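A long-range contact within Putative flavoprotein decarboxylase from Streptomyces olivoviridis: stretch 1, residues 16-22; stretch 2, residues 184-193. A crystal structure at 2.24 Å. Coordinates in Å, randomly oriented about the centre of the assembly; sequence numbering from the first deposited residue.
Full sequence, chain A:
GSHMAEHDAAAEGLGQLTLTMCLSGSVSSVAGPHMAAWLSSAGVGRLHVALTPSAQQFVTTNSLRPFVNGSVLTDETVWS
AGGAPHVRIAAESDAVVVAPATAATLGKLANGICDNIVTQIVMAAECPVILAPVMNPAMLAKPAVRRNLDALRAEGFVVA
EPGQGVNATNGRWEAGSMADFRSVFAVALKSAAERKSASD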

# COMPACT_ATOMS: atom_id res chain seq x y z
N GLN A 16 24.44 8.58 39.27
CA GLN A 16 25.38 8.80 38.18
C GLN A 16 25.40 7.64 37.20
O GLN A 16 26.33 7.52 36.40
N LEU A 17 24.39 6.78 37.24
CA LEU A 17 24.39 5.54 36.49
C LEU A 17 23.59 5.66 35.20
O LEU A 17 22.56 6.34 35.14
N THR A 18 24.08 5.00 34.15
CA THR A 18 23.35 4.81 32.91
C THR A 18 22.94 3.34 32.82
O THR A 18 23.80 2.46 32.72
N LEU A 19 21.64 3.08 32.86
CA LEU A 19 21.13 1.72 32.79
C LEU A 19 20.30 1.51 31.53
O LEU A 19 19.41 2.32 31.21
N THR A 20 20.56 0.42 30.82
CA THR A 20 19.78 0.05 29.65
C THR A 20 18.93 -1.17 29.98
O THR A 20 19.46 -2.22 30.39
N MET A 21 17.63 -1.03 29.79
CA MET A 21 16.62 -2.05 30.01
C MET A 21 16.18 -2.65 28.67
O MET A 21 15.80 -1.91 27.75
N CYS A 22 16.25 -3.98 28.54
CA CYS A 22 15.83 -4.65 27.32
C CYS A 22 14.57 -5.47 27.55
O CYS A 22 14.44 -6.15 28.57
N VAL A 184 15.35 -7.90 40.66
CA VAL A 184 16.30 -8.01 39.55
C VAL A 184 17.01 -6.68 39.32
O VAL A 184 18.23 -6.62 39.19
N PHE A 185 16.24 -5.58 39.29
CA PHE A 185 16.86 -4.29 39.05
C PHE A 185 17.71 -3.83 40.22
O PHE A 185 18.64 -3.03 40.02
N ALA A 186 17.45 -4.34 41.42
CA ALA A 186 18.32 -4.02 42.56
C ALA A 186 19.70 -4.64 42.37
O ALA A 186 20.72 -3.99 42.65
N VAL A 187 19.76 -5.89 41.91
CA VAL A 187 21.05 -6.54 41.68
C VAL A 187 21.82 -5.82 40.57
O VAL A 187 23.04 -5.66 40.65
N ALA A 188 21.12 -5.39 39.52
CA ALA A 188 21.77 -4.65 38.45
C ALA A 188 22.37 -3.34 38.94
O ALA A 188 23.50 -2.99 38.58
N LEU A 189 21.62 -2.59 39.76
CA LEU A 189 22.13 -1.33 40.27
C LEU A 189 23.32 -1.52 41.20
O LEU A 189 24.25 -0.71 41.18
N LYS A 190 23.33 -2.60 42.00
CA LYS A 190 24.51 -2.85 42.83
C LYS A 190 25.74 -3.09 41.97
O LYS A 190 26.77 -2.43 42.17
N SER A 191 25.64 -3.99 40.98
CA SER A 191 26.76 -4.26 40.09
C SER A 191 27.23 -3.01 39.35
O SER A 191 28.44 -2.85 39.12
N ALA A 192 26.30 -2.14 38.96
CA ALA A 192 26.66 -0.93 38.24
C ALA A 192 27.48 0.03 39.10
O ALA A 192 28.21 0.86 38.55
N ALA A 193 27.38 -0.07 40.43
CA ALA A 193 28.19 0.78 41.30
C ALA A 193 29.68 0.53 41.11
O ALA A 193 30.48 1.47 41.20

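Strand 18-22 and helix 184-193 run roughly antiparallel (143° between their directions), with axes 10.0 Å apart at closest approach, a gap filled by apolar side chains; no hydrogen bond crosses it. Side chains alternate along stretch 1: the CA-to-CB bonds of Leu17, just before the strand, and of Leu19 point toward the helix, those of Thr18 and Thr20 away, and Met21 leaves sideways. The helix answers at three- and four-residue spacing with Phe185, Ala188 and Ala192 pointing toward the strand; Leu189 starts sideways, but its m,t rotamer brings its end nearer.

Leu17, also m,t, fits over the shallow surface at Ala192, where Leu17 CA and Ala192 CA approach to 7.1 Å. Its CD1 lies 3.9 Å from Ala192 CB, and its CD2 3.7 Å from Ala192 O. Leu189 CD2 fits between Leu17 and Leu19, 4.1 Å from Leu17 CD1 and 3.9 Å from Leu19 CD1. Leu19 (chi1 t, chi2 off-well at 138°) forks: CD1 also reaches Ala188 CB at 4.3 Å, while CD2 meets the edge of the Phe185 ring, 4.0 Å from CE1.

Phe185 (chi1 m) fills the wider end, where Phe185 CA is 9.3 Å from Met21 CA. Met21, extended as far as SD (chi1 and chi2 t, chi3 off-well at 24°), brings SD to 3.9 Å from Phe185 CZ, an oblique sulfur-aromatic contact 60° off the ring normal.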

# COMPACT_ATOMS: atom_id res chain seq x y z
CB GLN A 16 26.78 9.05 38.76
CG GLN A 16 26.97 10.44 39.30
CD GLN A 16 27.26 11.43 38.19
OE1 GLN A 16 28.28 11.32 37.51
NE2 GLN A 16 26.37 12.40 38.00
CB LEU A 17 23.81 4.41 37.35
CG LEU A 17 24.57 4.14 38.65
CD1 LEU A 17 23.97 2.96 39.41
CD2 LEU A 17 26.04 3.89 38.34
CB THR A 18 24.22 5.18 31.70
OG1 THR A 18 24.54 6.57 31.75
CG2 THR A 18 23.49 4.88 30.40
CB LEU A 19 20.28 1.38 34.02
CG LEU A 19 19.80 -0.07 34.07
CD1 LEU A 19 19.93 -0.62 35.48
CD2 LEU A 19 18.37 -0.22 33.57
CB THR A 20 20.68 -0.23 28.45
OG1 THR A 20 21.35 0.99 28.08
CG2 THR A 20 19.87 -0.73 27.27
CB MET A 21 15.43 -1.41 30.74
CG MET A 21 14.17 -2.23 30.85
SD MET A 21 12.91 -1.41 31.88
CE MET A 21 13.39 0.30 31.75
CB CYS A 22 16.93 -5.56 26.76
SG CYS A 22 18.46 -4.74 26.23
CB VAL A 184 15.56 -8.51 38.29
CG1 VAL A 184 16.45 -8.40 37.04
CG2 VAL A 184 15.08 -9.94 38.49
CB PHE A 185 15.78 -3.26 38.69
CG PHE A 185 15.35 -3.36 37.26
CD1 PHE A 185 16.08 -2.73 36.26
CD2 PHE A 185 14.26 -4.14 36.90
CE1 PHE A 185 15.70 -2.84 34.93
CE2 PHE A 185 13.87 -4.27 35.57
CZ PHE A 185 14.59 -3.61 34.58
CB ALA A 186 17.67 -4.52 43.85
CB VAL A 187 20.83 -8.02 41.34
CG1 VAL A 187 22.15 -8.72 41.13
CG2 VAL A 187 20.03 -8.70 42.43
CB ALA A 188 20.78 -4.38 37.33
CB LEU A 189 21.01 -0.57 40.98
CG LEU A 189 19.90 -0.12 40.02
CD1 LEU A 189 18.70 0.44 40.74
CD2 LEU A 189 20.45 0.88 39.02
CB LYS A 190 24.25 -4.02 43.79
CG LYS A 190 23.27 -3.69 44.92
CD LYS A 190 23.10 -4.82 45.93
CE LYS A 190 24.29 -4.91 46.89
NZ LYS A 190 24.41 -3.72 47.78
CB SER A 191 26.37 -5.34 39.07
OG SER A 191 25.90 -6.51 39.70
CB ALA A 192 25.41 -0.23 37.72
CB ALA A 193 27.79 0.56 42.75